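SCARECROW-LIKE protein 7 (Oryza sativa Japonica Group, PDB 5HYZ) probably acts as a homodimeric GRAS-family transcription factor that binds DNA and helps rice withstand abiotic stress, represented here by its GRAS domain. Local coordinates at residues His94-Asn98 with Ile122-Leu127; Thr109-Asp115 with Pro139-Thr145; Pro88-Phe92 with Phe358-Ala362. One frame throughout, in Å; residues are numbered along the deposited sequence.

Helix 89-104 enters first and is used twice. Its opening turn, Pro88-Phe92, meets strand 358-363 near the C terminus, so interaction 3 closes a loop of some 265 residues that encloses both other contacts. The next turn, His94-Asn98, lies against helix 122-132 in interaction 1, closing a short loop through strand 110-118. That strand pairs with strand 141-148 in interaction 2, a second short loop that crosses the first, since their segments alternate along the chain. Interactions 1 and 2 touch: Trp124 bonds to Asp115 and packs on Ile113 and Ile144. Together the three contacts tie the parallel Rossmann-like strands, their covering helices and the C-terminal antiparallel strands into one body.

Interaction 1 (His94-Asn98 with Ile122-Leu127); sequences HLTAN and IQWAAL
Asn98 and Gln123 join two neighbouring helices of the Rossmann-like core of the GRAS domain, helix 89-104 and helix 122-132, through two hydrogen bonds, one between the side-chain amides and one from Asn98 to the backbone O of Gln123. The short segments cross at -45°, with their axes 9.7 Å apart at the closest point. Asn98 is a knob set among Gln123, Trp124, Ala126 and Leu127. Its ND2 gives a proton to the backbone O of Gln123 at 2.9 Å, arriving in the carbonyl plane on a lone pair. The same oxygen already takes the helical N-H of Leu127, so two donors grip it. In return, Gln123 NE2 reaches Asn98 OD1 at 3.1 Å; it comes from above the carbonyl plane of Asn98, while the acceptor lies in Gln123's own amide plane. The two amides are turned 34° against each other.

Gln123 can do this because CG stands anti to the backbone N (chi1 -178°) and the chain runs on extended, carrying the amide across to helix 89-104. At its root, CB sits over one face of the His94 imidazole, a CH-pi contact 3.9 Å from the ring centroid. The amide end follows the ring, nearly parallel to it, with OE1 beside CD2, and NE2 also bonds to Asn206 of strand 202-208, which helps fix the amide's rotation. Ile122 CG2 approaches the same ring obliquely. The indole of Trp124, tethered by NE1 to Asp115, brings CZ3 near Asn98 OD1. At the other flank of the knob, Leu95 CD2 rests 4.0 Å from Ala126 CB.

Interaction 2 (Thr109-Asp115 with Pro139-Thr145); sequences TKIHIVD and PTRIRIT
His112 NE2 and Thr145 OG1 share a short hydrogen bond of 2.7 Å between adjacent parallel strands of a beta-alpha-beta unit, in which helix 122-132 carries the chain from one strand to the next. The hydroxyl meets the imidazole at its edge, in the ring plane. With CG anti to the backbone N (chi1 -176°), His112 swings its ring across to the neighbouring strand, where NE2 finds Thr145. Its ND1 bonds to Glu201, which should hold the ring's rotation.

Over one face of that ring lies the Arg143 guanidinium, CZ 3.8 Å above the plane, and over the opposite face Val114 CG2. The two planes are 39° apart. Arg143 NH2 makes a salt bridge to Glu201 and a hydrogen bond to Leu196 O; further salt bridges join Arg141 to Glu198 and Glu201, and Lys110 to Asp200. These acids probably offset the cluster's positive charge.

The backbone ladder runs Ile111 N to Arg141 O, Arg143 N to Ile111 O, Ile113 N to Arg143 O, Thr145 N to Ile113 O and Asp115 N to Thr145 O. Where the strands begin, Thr109 O takes the N-H of Thr140 at 2.7 Å, and a water links the two threonine hydroxyls. Ile111 to Asp115 correspond to the VHIID motif, whose Asp115 bonds outward to Trp124 and Asn206.

On the other face the isoleucines pack against helix 122-132: Ile113 CB meets Ile144 CG1 at 4.1 Å, and Ile111 CD1 ends 3.9 Å from Pro139 CG.

Interaction 3 (Pro88-Phe92 with Phe358-Ala362); sequences PYSKF and FLSLA
Phe92 and Leu361 carry the join between the first turn of helix 89-104 and strand 358-363, one of the antiparallel strands formed by the last part of the chain. This links the VHIID and SAW regions of the GRAS domain, and it is built of packing throughout.

The aromatic contacts come first. Leu361 CB sits over one face of the Phe92 ring, 3.8 Å from its centroid and only 15° off the normal, a CH-pi contact displaced toward the CD2 and CE2 rim. Phe92 swings its ring to the strand by holding CG anti to its backbone N (chi1 166°), and the two side chains run alongside one another, pointing opposite ways. At the ring's far end, the edge at CZ faces the backbone O of Leu359, 3.7 Å away and near the ring plane. The slightly positive hydrogen on CZ is probably a favourable neighbour for that carbonyl.

The remaining apolar contacts lie mostly at one methyl. Leu361 CD2 comes obliquely to the Tyr89 ring, 3.6 Å from CD1, and also meets Pro88 CG at 4.0 Å; the Leu361 side chain runs roughly perpendicular to both. The methyl thus lodges among Pro88, Tyr89 and the CB of Phe92. Further along the strand, Leu359 CD2 approaches Phe92 CE1 at 4.1 Å.

The polar groups find partners outside the two segments or within the helix. Tyr89 OH bonds to Ser268, and Ser360 OG, on the side of the strand turned from the helix, to Thr370. Phe92 N donates to Pro88 O at 2.8 Å, forming the first turn after the proline at the N-cap.

Ala336 and Leu339 of helix 332-339 and Leu351 of strand 349-354 also pack on Phe92. With apolar surfaces supplying the contact, its cohesion probably comes mainly from burying Phe92 and Leu361.

Interaction 1 (His94-Asn98 with Ile122-Leu127)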
ATOM      1  N   HIS A  94       0.323  10.989  -6.035  1.00 12.12           N
ATOM      2  CA  HIS A  94       1.524  10.547  -6.792  1.00 12.97           C
ATOM      3  C   HIS A  94       1.253   9.660  -7.973  1.00 13.60           C
ATOM      4  O   HIS A  94       1.821   9.827  -9.031  1.00 12.61           O
ATOM      5  CB  HIS A  94       2.471   9.749  -5.858  1.00 18.45           C
ATOM      6  CG  HIS A  94       3.021  10.580  -4.766  1.00 19.34           C
ATOM      7  ND1 HIS A  94       3.621  10.035  -3.640  1.00 23.27           N
ATOM      8  CD2 HIS A  94       3.075  11.928  -4.619  1.00 22.45           C
ATOM      9  CE1 HIS A  94       4.020  11.021  -2.851  1.00 22.23           C
ATOM     10  NE2 HIS A  94       3.709  12.175  -3.424  1.00 25.26           N
ATOM     11  N   LEU A  95       0.468   8.627  -7.747  1.00 11.43           N
ATOM     12  CA  LEU A  95       0.203   7.719  -8.859  1.00 12.25           C
ATOM     13  C   LEU A  95      -0.580   8.382  -9.981  1.00 11.78           C
ATOM     14  O   LEU A  95      -0.330   8.102 -11.144  1.00 13.26           O
ATOM     15  CB  LEU A  95      -0.551   6.450  -8.382  1.00 16.74           C
ATOM     16  CG  LEU A  95       0.357   5.611  -7.479  1.00 19.83           C
ATOM     17  CD1 LEU A  95      -0.242   4.243  -7.169  1.00 28.59           C
ATOM     18  CD2 LEU A  95       1.883   5.455  -7.913  1.00 25.45           C
ATOM     19  N   THR A  96      -1.518   9.285  -9.643  1.00 12.38           N
ATOM     20  CA  THR A  96      -2.273   9.906 -10.710  1.00 13.92           C
ATOM     21  C   THR A  96      -1.376  10.910 -11.515  1.00 12.15           C
ATOM     22  O   THR A  96      -1.392  10.928 -12.772  1.00 12.14           O
ATOM     23  CB  THR A  96      -3.505  10.637 -10.133  1.00 15.49           C
ATOM     24  OG1 THR A  96      -4.266   9.676  -9.412  1.00 12.83           O
ATOM     25  CG2 THR A  96      -4.383  11.206 -11.238  1.00 14.67           C
ATOM     26  N   ALA A  97      -0.582  11.676 -10.792  1.00 11.84           N
ATOM     27  CA  ALA A  97       0.405  12.529 -11.444  1.00 13.36           C
ATOM     28  C   ALA A  97       1.383  11.708 -12.336  1.00 12.75           C
ATOM     29  O   ALA A  97       1.677  12.086 -13.485  1.00 12.13           O
ATOM     30  CB  ALA A  97       1.177  13.307 -10.385  1.00 11.59           C
ATOM     31  N   ASN A  98       1.872  10.582 -11.796  1.00  9.03           N
ATOM     32  CA  ASN A  98       2.828   9.780 -12.549  1.00 11.23           C
ATOM     33  C   ASN A  98       2.239   9.249 -13.827  1.00 12.65           C
ATOM     34  O   ASN A  98       2.919   9.161 -14.846  1.00 11.01           O
ATOM     35  CB  ASN A  98       3.338   8.590 -11.699  1.00 10.05           C
ATOM     36  CG  ASN A  98       4.365   9.003 -10.675  1.00 14.26           C
ATOM     37  OD1 ASN A  98       4.760  10.172 -10.642  1.00 12.51           O
ATOM     38  ND2 ASN A  98       4.848   8.039  -9.853  1.00 12.35           N
ATOM     39  N   ILE A 122       9.482   8.525  -2.911  1.00 12.79           N
ATOM     40  CA  ILE A 122       8.660   7.373  -3.391  1.00 11.25           C
ATOM     41  C   ILE A 122       7.905   7.666  -4.687  1.00 11.05           C
ATOM     42  O   ILE A 122       7.765   6.768  -5.532  1.00 12.62           O
ATOM     43  CB  ILE A 122       7.705   6.894  -2.271  1.00 17.00           C
ATOM     44  CG1 ILE A 122       7.172   5.482  -2.661  1.00 20.69           C
ATOM     45  CG2 ILE A 122       6.617   7.891  -2.069  1.00 18.41           C
ATOM     46  CD1 ILE A 122       6.367   4.757  -1.562  1.00 27.54           C
ATOM     47  N   GLN A 123       7.466   8.931  -4.904  1.00  7.32           N
ATOM     48  CA  GLN A 123       6.823   9.203  -6.195  1.00  9.91           C
ATOM     49  C   GLN A 123       7.746   8.842  -7.356  1.00 11.47           C
ATOM     50  O   GLN A 123       7.344   8.307  -8.391  1.00 12.90           O
ATOM     51  CB  GLN A 123       6.439  10.712  -6.304  1.00 12.08           C
ATOM     52  CG  GLN A 123       5.693  10.998  -7.664  1.00  8.44           C
ATOM     53  CD  GLN A 123       5.086  12.435  -7.763  1.00 12.96           C
ATOM     54  OE1 GLN A 123       5.253  13.287  -6.860  1.00 12.11           O
ATOM     55  NE2 GLN A 123       4.438  12.694  -8.870  1.00 11.28           N
ATOM     56  N   TRP A 124       9.039   9.194  -7.204  1.00  7.84           N
ATOM     57  CA  TRP A 124       9.928   8.971  -8.321  1.00  9.53           C
ATOM     58  C   TRP A 124      10.403   7.557  -8.429  1.00  7.84           C
ATOM     59  O   TRP A 124      10.711   7.117  -9.525  1.00 10.93           O
ATOM     60  CB  TRP A 124      11.141   9.978  -8.217  1.00  9.96           C
ATOM     61  CG  TRP A 124      10.557  11.367  -8.108  1.00  9.49           C
ATOM     62  CD1 TRP A 124      10.817  12.296  -7.129  1.00 10.79           C
ATOM     63  CD2 TRP A 124       9.510  11.944  -8.950  1.00  9.77           C
ATOM     64  NE1 TRP A 124      10.031  13.413  -7.321  1.00 14.17           N
ATOM     65  CE2 TRP A 124       9.225  13.226  -8.414  1.00 12.71           C
ATOM     66  CE3 TRP A 124       8.811  11.501 -10.095  1.00 10.05           C
ATOM     67  CZ2 TRP A 124       8.249  14.072  -8.958  1.00 11.66           C
ATOM     68  CZ3 TRP A 124       7.780  12.336 -10.642  1.00  9.68           C
ATOM     69  CH2 TRP A 124       7.528  13.637 -10.057  1.00 11.05           C
ATOM     70  N   ALA A 125      10.457   6.844  -7.325  1.00 11.05           N
ATOM     71  CA  ALA A 125      10.751   5.408  -7.432  1.00 12.20           C
ATOM     72  C   ALA A 125       9.610   4.715  -8.208  1.00 10.99           C
ATOM     73  O   ALA A 125       9.858   3.919  -9.123  1.00 10.52           O
ATOM     74  CB  ALA A 125      10.910   4.802  -6.046  1.00 13.06           C
ATOM     75  N   ALA A 126       8.376   5.118  -7.898  1.00 10.48           N
ATOM     76  CA  ALA A 126       7.242   4.570  -8.636  1.00 10.37           C
ATOM     77  C   ALA A 126       7.306   4.932 -10.124  1.00 10.58           C
ATOM     78  O   ALA A 126       7.021   4.099 -11.039  1.00 10.98           O
ATOM     79  CB  ALA A 126       5.908   5.049  -7.965  1.00 10.44           C
ATOM     80  N   LEU A 127       7.645   6.191 -10.414  1.00 10.18           N
ATOM     81  CA  LEU A 127       7.710   6.597 -11.792  1.00  9.33           C
ATOM     82  C   LEU A 127       8.846   5.865 -12.535  1.00 10.62           C
ATOM     83  O   LEU A 127       8.701   5.477 -13.681  1.00 12.33           O
ATOM     84  CB  LEU A 127       7.968   8.144 -11.904  1.00  8.68           C
ATOM     85  CG  LEU A 127       7.954   8.573 -13.386  1.00 12.28           C
ATOM     86  CD1 LEU A 127       6.513   8.642 -13.988  1.00 14.44           C
ATOM     87  CD2 LEU A 127       8.560   9.984 -13.572  1.00 14.98           C
TER

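Interaction 2 (Thr109-Asp115 with Pro139-Thr145)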
ATOM      1  N   THR A 109      13.035   9.955 -25.398  1.00 16.70           N
ATOM      2  CA  THR A 109      13.945   8.952 -24.869  1.00 17.47           C
ATOM      3  C   THR A 109      14.721   9.427 -23.662  1.00 15.80           C
ATOM      4  O   THR A 109      15.312   8.639 -22.917  1.00 19.18           O
ATOM      5  CB  THR A 109      14.942   8.517 -25.965  1.00 27.36           C
ATOM      6  OG1 THR A 109      15.647   9.682 -26.417  1.00 25.28           O
ATOM      7  CG2 THR A 109      14.157   7.867 -27.155  1.00 27.52           C
ATOM      8  N   LYS A 110      14.723  10.739 -23.465  1.00 16.65           N
ATOM      9  CA  LYS A 110      15.396  11.373 -22.317  1.00 15.30           C
ATOM     10  C   LYS A 110      14.375  12.248 -21.600  1.00 14.57           C
ATOM     11  O   LYS A 110      13.670  13.017 -22.241  1.00 15.19           O
ATOM     12  CB  LYS A 110      16.576  12.243 -22.784  1.00 16.27           C
ATOM     13  CG  LYS A 110      17.602  11.437 -23.563  1.00 22.10           C
ATOM     14  CD  LYS A 110      18.799  12.347 -23.810  1.00 31.89           C
ATOM     15  CE  LYS A 110      19.667  11.836 -24.951  1.00 47.57           C
ATOM     16  NZ  LYS A 110      20.853  12.765 -25.109  1.00 53.34           N
ATOM     17  N   ILE A 111      14.287  12.078 -20.288  1.00 13.30           N
ATOM     18  CA  ILE A 111      13.260  12.735 -19.515  1.00 12.57           C
ATOM     19  C   ILE A 111      13.888  13.487 -18.356  1.00 12.99           C
ATOM     20  O   ILE A 111      14.812  12.979 -17.673  1.00 13.05           O
ATOM     21  CB  ILE A 111      12.246  11.684 -18.980  1.00 15.85           C
ATOM     22  CG1 ILE A 111      11.444  11.091 -20.195  1.00 18.15           C
ATOM     23  CG2 ILE A 111      11.257  12.368 -17.975  1.00 13.73           C
ATOM     24  CD1 ILE A 111      10.569   9.883 -19.834  1.00 20.67           C
ATOM     25  N   HIS A 112      13.397  14.697 -18.106  1.00 11.02           N
ATOM     26  CA  HIS A 112      13.892  15.476 -16.973  1.00 11.13           C
ATOM     27  C   HIS A 112      12.706  15.853 -16.114  1.00  9.43           C
ATOM     28  O   HIS A 112      11.818  16.589 -16.575  1.00 11.31           O
ATOM     29  CB  HIS A 112      14.612  16.724 -17.494  1.00 12.48           C
ATOM     30  CG  HIS A 112      15.237  17.551 -16.430  1.00 15.07           C
ATOM     31  ND1 HIS A 112      15.902  18.720 -16.728  1.00 24.48           N
ATOM     32  CD2 HIS A 112      15.287  17.423 -15.081  1.00 16.24           C
ATOM     33  CE1 HIS A 112      16.368  19.257 -15.608  1.00 24.58           C
ATOM     34  NE2 HIS A 112      16.003  18.496 -14.593  1.00 20.13           N
ATOM     35  N   ILE A 113      12.659  15.368 -14.885  1.00 10.33           N
ATOM     36  CA  ILE A 113      11.570  15.702 -13.938  1.00  8.69           C
ATOM     37  C   ILE A 113      11.994  16.873 -13.032  1.00 12.92           C
ATOM     38  O   ILE A 113      13.065  16.814 -12.444  1.00 10.59           O
ATOM     39  CB  ILE A 113      11.274  14.490 -13.009  1.00 11.72           C
ATOM     40  CG1 ILE A 113      10.916  13.232 -13.818  1.00 14.76           C
ATOM     41  CG2 ILE A 113      10.182  14.826 -11.949  1.00 13.15           C
ATOM     42  CD1 ILE A 113       9.707  13.430 -14.728  1.00 14.51           C
ATOM     43  N   VAL A 114      11.175  17.904 -12.925  1.00  8.48           N
ATOM     44  CA  VAL A 114      11.428  18.973 -11.961  1.00  9.29           C
ATOM     45  C   VAL A 114      10.402  18.888 -10.886  1.00 10.85           C
ATOM     46  O   VAL A 114       9.219  19.082 -11.137  1.00 13.12           O
ATOM     47  CB  VAL A 114      11.422  20.372 -12.654  1.00 12.31           C
ATOM     48  CG1 VAL A 114      11.732  21.497 -11.563  1.00 11.38           C
ATOM     49  CG2 VAL A 114      12.476  20.363 -13.739  1.00 12.02           C
ATOM     50  N   ASP A 115      10.820  18.559  -9.673  1.00 10.31           N
ATOM     51  CA  ASP A 115       9.883  18.407  -8.562  1.00 10.41           C
ATOM     52  C   ASP A 115       9.945  19.606  -7.621  1.00 13.23           C
ATOM     53  O   ASP A 115      10.939  19.755  -6.856  1.00 12.32           O
ATOM     54  CB  ASP A 115      10.175  17.100  -7.772  1.00 12.77           C
ATOM     55  CG  ASP A 115       9.038  16.729  -6.823  1.00 14.08           C
ATOM     56  OD1 ASP A 115       7.953  17.358  -6.857  1.00 14.01           O
ATOM     57  OD2 ASP A 115       9.172  15.751  -6.048  1.00 11.37           O
ATOM     58  N   PRO A 139      13.368   4.656 -21.138  1.00 16.04           N
ATOM     59  CA  PRO A 139      14.175   5.821 -21.552  1.00 14.18           C
ATOM     60  C   PRO A 139      15.674   5.561 -21.460  1.00 16.63           C
ATOM     61  O   PRO A 139      16.061   4.746 -20.653  1.00 18.66           O
ATOM     62  CB  PRO A 139      13.832   6.917 -20.507  1.00 15.11           C
ATOM     63  CG  PRO A 139      12.549   6.518 -19.917  1.00 15.56           C
ATOM     64  CD  PRO A 139      12.516   4.946 -19.977  1.00 15.82           C
ATOM     65  N   THR A 140      16.483   6.274 -22.217  1.00 17.74           N
ATOM     66  CA  THR A 140      17.927   6.107 -22.062  1.00 19.31           C
ATOM     67  C   THR A 140      18.489   6.965 -20.940  1.00 23.38           C
ATOM     68  O   THR A 140      19.558   6.688 -20.444  1.00 22.85           O
ATOM     69  CB  THR A 140      18.650   6.430 -23.354  1.00 25.10           C
ATOM     70  OG1 THR A 140      18.380   7.781 -23.749  1.00 29.73           O
ATOM     71  CG2 THR A 140      18.174   5.504 -24.423  1.00 24.04           C
ATOM     72  N   ARG A 141      17.774   8.010 -20.516  1.00 16.72           N
ATOM     73  CA  ARG A 141      18.264   8.791 -19.389  1.00 17.26           C
ATOM     74  C   ARG A 141      17.081   9.442 -18.670  1.00 14.25           C
ATOM     75  O   ARG A 141      16.166   9.976 -19.324  1.00 15.95           O
ATOM     76  CB  ARG A 141      19.221   9.920 -19.871  1.00 18.89           C
ATOM     77  CG  ARG A 141      19.846  10.724 -18.680  1.00 27.31           C
ATOM     78  CD  ARG A 141      20.703  11.922 -19.181  1.00 25.26           C
ATOM     79  NE  ARG A 141      19.922  12.912 -19.921  1.00 36.16           N
ATOM     80  CZ  ARG A 141      20.394  14.085 -20.335  1.00 41.44           C
ATOM     81  NH1 ARG A 141      21.672  14.368 -20.099  1.00 46.62           N
ATOM     82  NH2 ARG A 141      19.608  14.948 -20.996  1.00 35.40           N
ATOM     83  N   ILE A 142      17.136   9.410 -17.343  1.00 13.53           N
ATOM     84  CA  ILE A 142      16.171  10.130 -16.521  1.00 12.20           C
ATOM     85  C   ILE A 142      16.944  11.018 -15.536  1.00 15.78           C
ATOM     86  O   ILE A 142      17.817  10.512 -14.783  1.00 14.68           O
ATOM     87  CB  ILE A 142      15.246   9.134 -15.769  1.00 16.29           C
ATOM     88  CG1 ILE A 142      14.447   8.369 -16.833  1.00 15.61           C
ATOM     89  CG2 ILE A 142      14.336   9.901 -14.811  1.00 13.37           C
ATOM     90  CD1 ILE A 142      14.063   6.949 -16.409  1.00 22.02           C
ATOM     91  N   ARG A 143      16.633  12.329 -15.550  1.00 11.26           N
ATOM     92  CA  ARG A 143      17.201  13.247 -14.575  1.00 11.20           C
ATOM     93  C   ARG A 143      16.102  13.807 -13.700  1.00 10.48           C
ATOM     94  O   ARG A 143      14.982  14.015 -14.175  1.00 10.79           O
ATOM     95  CB  ARG A 143      17.903  14.412 -15.306  1.00 12.43           C
ATOM     96  CG  ARG A 143      19.109  13.934 -16.056  1.00 19.47           C
ATOM     97  CD  ARG A 143      20.040  15.157 -16.283  1.00 34.04           C
ATOM     98  NE  ARG A 143      19.445  16.128 -17.174  1.00 35.30           N
ATOM     99  CZ  ARG A 143      19.577  17.458 -17.086  1.00 35.90           C
ATOM    100  NH1 ARG A 143      20.235  18.048 -16.099  1.00 33.63           N
ATOM    101  NH2 ARG A 143      19.009  18.213 -18.000  1.00 26.96           N
ATOM    102  N   ILE A 144      16.373  13.991 -12.424  1.00 11.39           N
ATOM    103  CA  ILE A 144      15.430  14.632 -11.518  1.00  9.19           C
ATOM    104  C   ILE A 144      16.104  15.825 -10.834  1.00 13.03           C
ATOM    105  O   ILE A 144      17.234  15.726 -10.346  1.00 11.34           O
ATOM    106  CB  ILE A 144      14.910  13.624 -10.451  1.00 11.58           C
ATOM    107  CG1 ILE A 144      14.269  12.441 -11.186  1.00 12.67           C
ATOM    108  CG2 ILE A 144      13.887  14.319  -9.527  1.00 12.42           C
ATOM    109  CD1 ILE A 144      13.449  11.553 -10.262  1.00 17.92           C
ATOM    110  N   THR A 145      15.433  16.970 -10.878  1.00 11.27           N
ATOM    111  CA  THR A 145      15.891  18.147 -10.132  1.00 12.24           C
ATOM    112  C   THR A 145      14.893  18.411  -9.022  1.00 12.69           C
ATOM    113  O   THR A 145      13.709  18.611  -9.301  1.00 12.79           O
ATOM    114  CB  THR A 145      16.000  19.384 -11.079  1.00 13.23           C
ATOM    115  OG1 THR A 145      16.969  19.100 -12.097  1.00 17.89           O
ATOM    116  CG2 THR A 145      16.425  20.599 -10.233  1.00 14.06           C
TER
HETATM  117  O   HOH W   1      18.040   8.856 -26.263  1.00 36.84           O
HETATM  118  O   HOH W   2      17.297  13.212 -19.309  1.00 20.75           O

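Interaction 3 (Pro88-Phe92 with Phe358-Ala362)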
ATOM      1  N   PRO A  88      -5.013   7.208   1.945  1.00 15.20           N
ATOM      2  CA  PRO A  88      -4.494   7.039   0.579  1.00 17.62           C
ATOM      3  C   PRO A  88      -4.182   8.347  -0.153  1.00 15.47           C
ATOM      4  O   PRO A  88      -3.860   8.296  -1.369  1.00 15.02           O
ATOM      5  CB  PRO A  88      -5.636   6.320  -0.128  1.00 17.95           C
ATOM      6  CG  PRO A  88      -6.868   6.857   0.542  1.00 20.57           C
ATOM      7  CD  PRO A  88      -6.482   7.029   2.000  1.00 18.56           C
ATOM      8  N   TYR A  89      -4.259   9.484   0.549  1.00 18.11           N
ATOM      9  CA  TYR A  89      -4.073  10.799  -0.079  1.00 19.16           C
ATOM     10  C   TYR A  89      -2.792  10.940  -0.896  1.00 13.39           C
ATOM     11  O   TYR A  89      -2.867  11.263  -2.102  1.00 14.05           O
ATOM     12  CB  TYR A  89      -4.136  11.921   0.994  1.00 19.58           C
ATOM     13  CG  TYR A  89      -5.457  11.904   1.781  1.00 20.86           C
ATOM     14  CD1 TYR A  89      -6.668  12.058   1.135  1.00 27.20           C
ATOM     15  CD2 TYR A  89      -5.470  11.727   3.162  1.00 23.97           C
ATOM     16  CE1 TYR A  89      -7.888  12.004   1.838  1.00 25.15           C
ATOM     17  CE2 TYR A  89      -6.685  11.690   3.883  1.00 22.25           C
ATOM     18  CZ  TYR A  89      -7.870  11.828   3.221  1.00 19.19           C
ATOM     19  OH  TYR A  89      -9.083  11.808   3.902  1.00 24.66           O
ATOM     20  N   SER A  90      -1.625  10.696  -0.298  1.00 19.23           N
ATOM     21  CA  SER A  90      -0.403  10.935  -1.042  1.00 21.42           C
ATOM     22  C   SER A  90      -0.221   9.903  -2.154  1.00 17.90           C
ATOM     23  O   SER A  90       0.257  10.234  -3.237  1.00 15.70           O
ATOM     24  CB  SER A  90       0.849  10.974  -0.111  1.00 24.65           C
ATOM     25  OG  SER A  90       1.074   9.683   0.465  1.00 36.90           O
ATOM     26  N   LYS A  91      -0.632   8.661  -1.937  1.00 13.73           N
ATOM     27  CA  LYS A  91      -0.454   7.682  -2.961  1.00 14.53           C
ATOM     28  C   LYS A  91      -1.349   8.016  -4.156  1.00 13.73           C
ATOM     29  O   LYS A  91      -0.940   7.881  -5.316  1.00 12.60           O
ATOM     30  CB  LYS A  91      -0.750   6.250  -2.415  1.00 19.29           C
ATOM     31  CG  LYS A  91      -0.313   5.155  -3.400  1.00 30.34           C
ATOM     32  CD  LYS A  91       0.017   3.809  -2.730  1.00 42.02           C
ATOM     33  CE  LYS A  91       0.646   2.800  -3.724  1.00 46.64           C
ATOM     34  NZ  LYS A  91       0.068   1.393  -3.634  1.00 47.02           N
ATOM     35  N   PHE A  92      -2.593   8.410  -3.863  1.00 12.57           N
ATOM     36  CA  PHE A  92      -3.510   8.829  -4.928  1.00 12.80           C
ATOM     37  C   PHE A  92      -2.891   9.919  -5.785  1.00 12.49           C
ATOM     38  O   PHE A  92      -2.856   9.914  -7.014  1.00 11.97           O
ATOM     39  CB  PHE A  92      -4.782   9.376  -4.317  1.00 10.59           C
ATOM     40  CG  PHE A  92      -5.631  10.133  -5.318  1.00 14.36           C
ATOM     41  CD1 PHE A  92      -6.338   9.454  -6.312  1.00 16.42           C
ATOM     42  CD2 PHE A  92      -5.713  11.507  -5.245  1.00 12.58           C
ATOM     43  CE1 PHE A  92      -7.094  10.167  -7.241  1.00 19.36           C
ATOM     44  CE2 PHE A  92      -6.474  12.232  -6.207  1.00 12.23           C
ATOM     45  CZ  PHE A  92      -7.144  11.559  -7.178  1.00 16.66           C
ATOM     46  N   PHE A 358     -10.139  17.837 -13.792  1.00 12.34           N
ATOM     47  CA  PHE A 358      -9.611  17.454 -12.466  1.00 11.71           C
ATOM     48  C   PHE A 358     -10.094  16.083 -12.021  1.00 14.69           C
ATOM     49  O   PHE A 358     -11.253  15.759 -12.271  1.00 15.82           O
ATOM     50  CB  PHE A 358     -10.068  18.431 -11.376  1.00 12.38           C
ATOM     51  CG  PHE A 358      -9.563  19.831 -11.584  1.00 14.72           C
ATOM     52  CD1 PHE A 358      -8.313  20.206 -11.084  1.00 13.79           C
ATOM     53  CD2 PHE A 358     -10.362  20.806 -12.236  1.00 12.13           C
ATOM     54  CE1 PHE A 358      -7.866  21.543 -11.237  1.00 12.55           C
ATOM     55  CE2 PHE A 358      -9.899  22.148 -12.404  1.00 13.18           C
ATOM     56  CZ  PHE A 358      -8.670  22.509 -11.929  1.00 13.90           C
ATOM     57  N   LEU A 359      -9.279  15.341 -11.275  1.00 12.49           N
ATOM     58  CA  LEU A 359      -9.771  14.088 -10.649  1.00 13.55           C
ATOM     59  C   LEU A 359      -9.540  14.253  -9.190  1.00 15.56           C
ATOM     60  O   LEU A 359      -8.446  14.597  -8.790  1.00 12.80           O
ATOM     61  CB  LEU A 359      -9.029  12.860 -11.171  1.00 11.95           C
ATOM     62  CG  LEU A 359      -9.536  11.530 -10.569  1.00 15.91           C
ATOM     63  CD1 LEU A 359     -10.969  11.253 -10.984  1.00 17.83           C
ATOM     64  CD2 LEU A 359      -8.651  10.435 -11.073  1.00 16.31           C
ATOM     65  N   SER A 360     -10.538  14.019  -8.344  1.00 11.31           N
ATOM     66  CA  SER A 360     -10.349  14.286  -6.929  1.00 13.15           C
ATOM     67  C   SER A 360     -10.684  13.062  -6.101  1.00 15.56           C
ATOM     68  O   SER A 360     -11.663  12.327  -6.404  1.00 17.58           O
ATOM     69  CB  SER A 360     -11.232  15.494  -6.524  1.00 17.05           C
ATOM     70  OG  SER A 360     -10.995  15.866  -5.190  1.00 23.38           O
ATOM     71  N   LEU A 361      -9.926  12.869  -5.031  1.00 15.30           N
ATOM     72  CA  LEU A 361     -10.204  11.831  -4.062  1.00 12.64           C
ATOM     73  C   LEU A 361     -11.095  12.486  -3.029  1.00 16.78           C
ATOM     74  O   LEU A 361     -10.778  13.552  -2.493  1.00 15.02           O
ATOM     75  CB  LEU A 361      -8.924  11.298  -3.444  1.00 12.86           C
ATOM     76  CG  LEU A 361      -9.018  10.386  -2.238  1.00 16.68           C
ATOM     77  CD1 LEU A 361      -9.751   9.109  -2.713  1.00 17.15           C
ATOM     78  CD2 LEU A 361      -7.627  10.050  -1.673  1.00 20.05           C
ATOM     79  N   ALA A 362     -12.257  11.849  -2.827  1.00 13.43           N
ATOM     80  CA  ALA A 362     -13.296  12.358  -1.944  1.00 14.23           C
ATOM     81  C   ALA A 362     -13.581  11.483  -0.738  1.00 17.57           C
ATOM     82  O   ALA A 362     -13.346  10.276  -0.766  1.00 15.97           O
ATOM     83  CB  ALA A 362     -14.596  12.538  -2.784  1.00 13.50           C
TER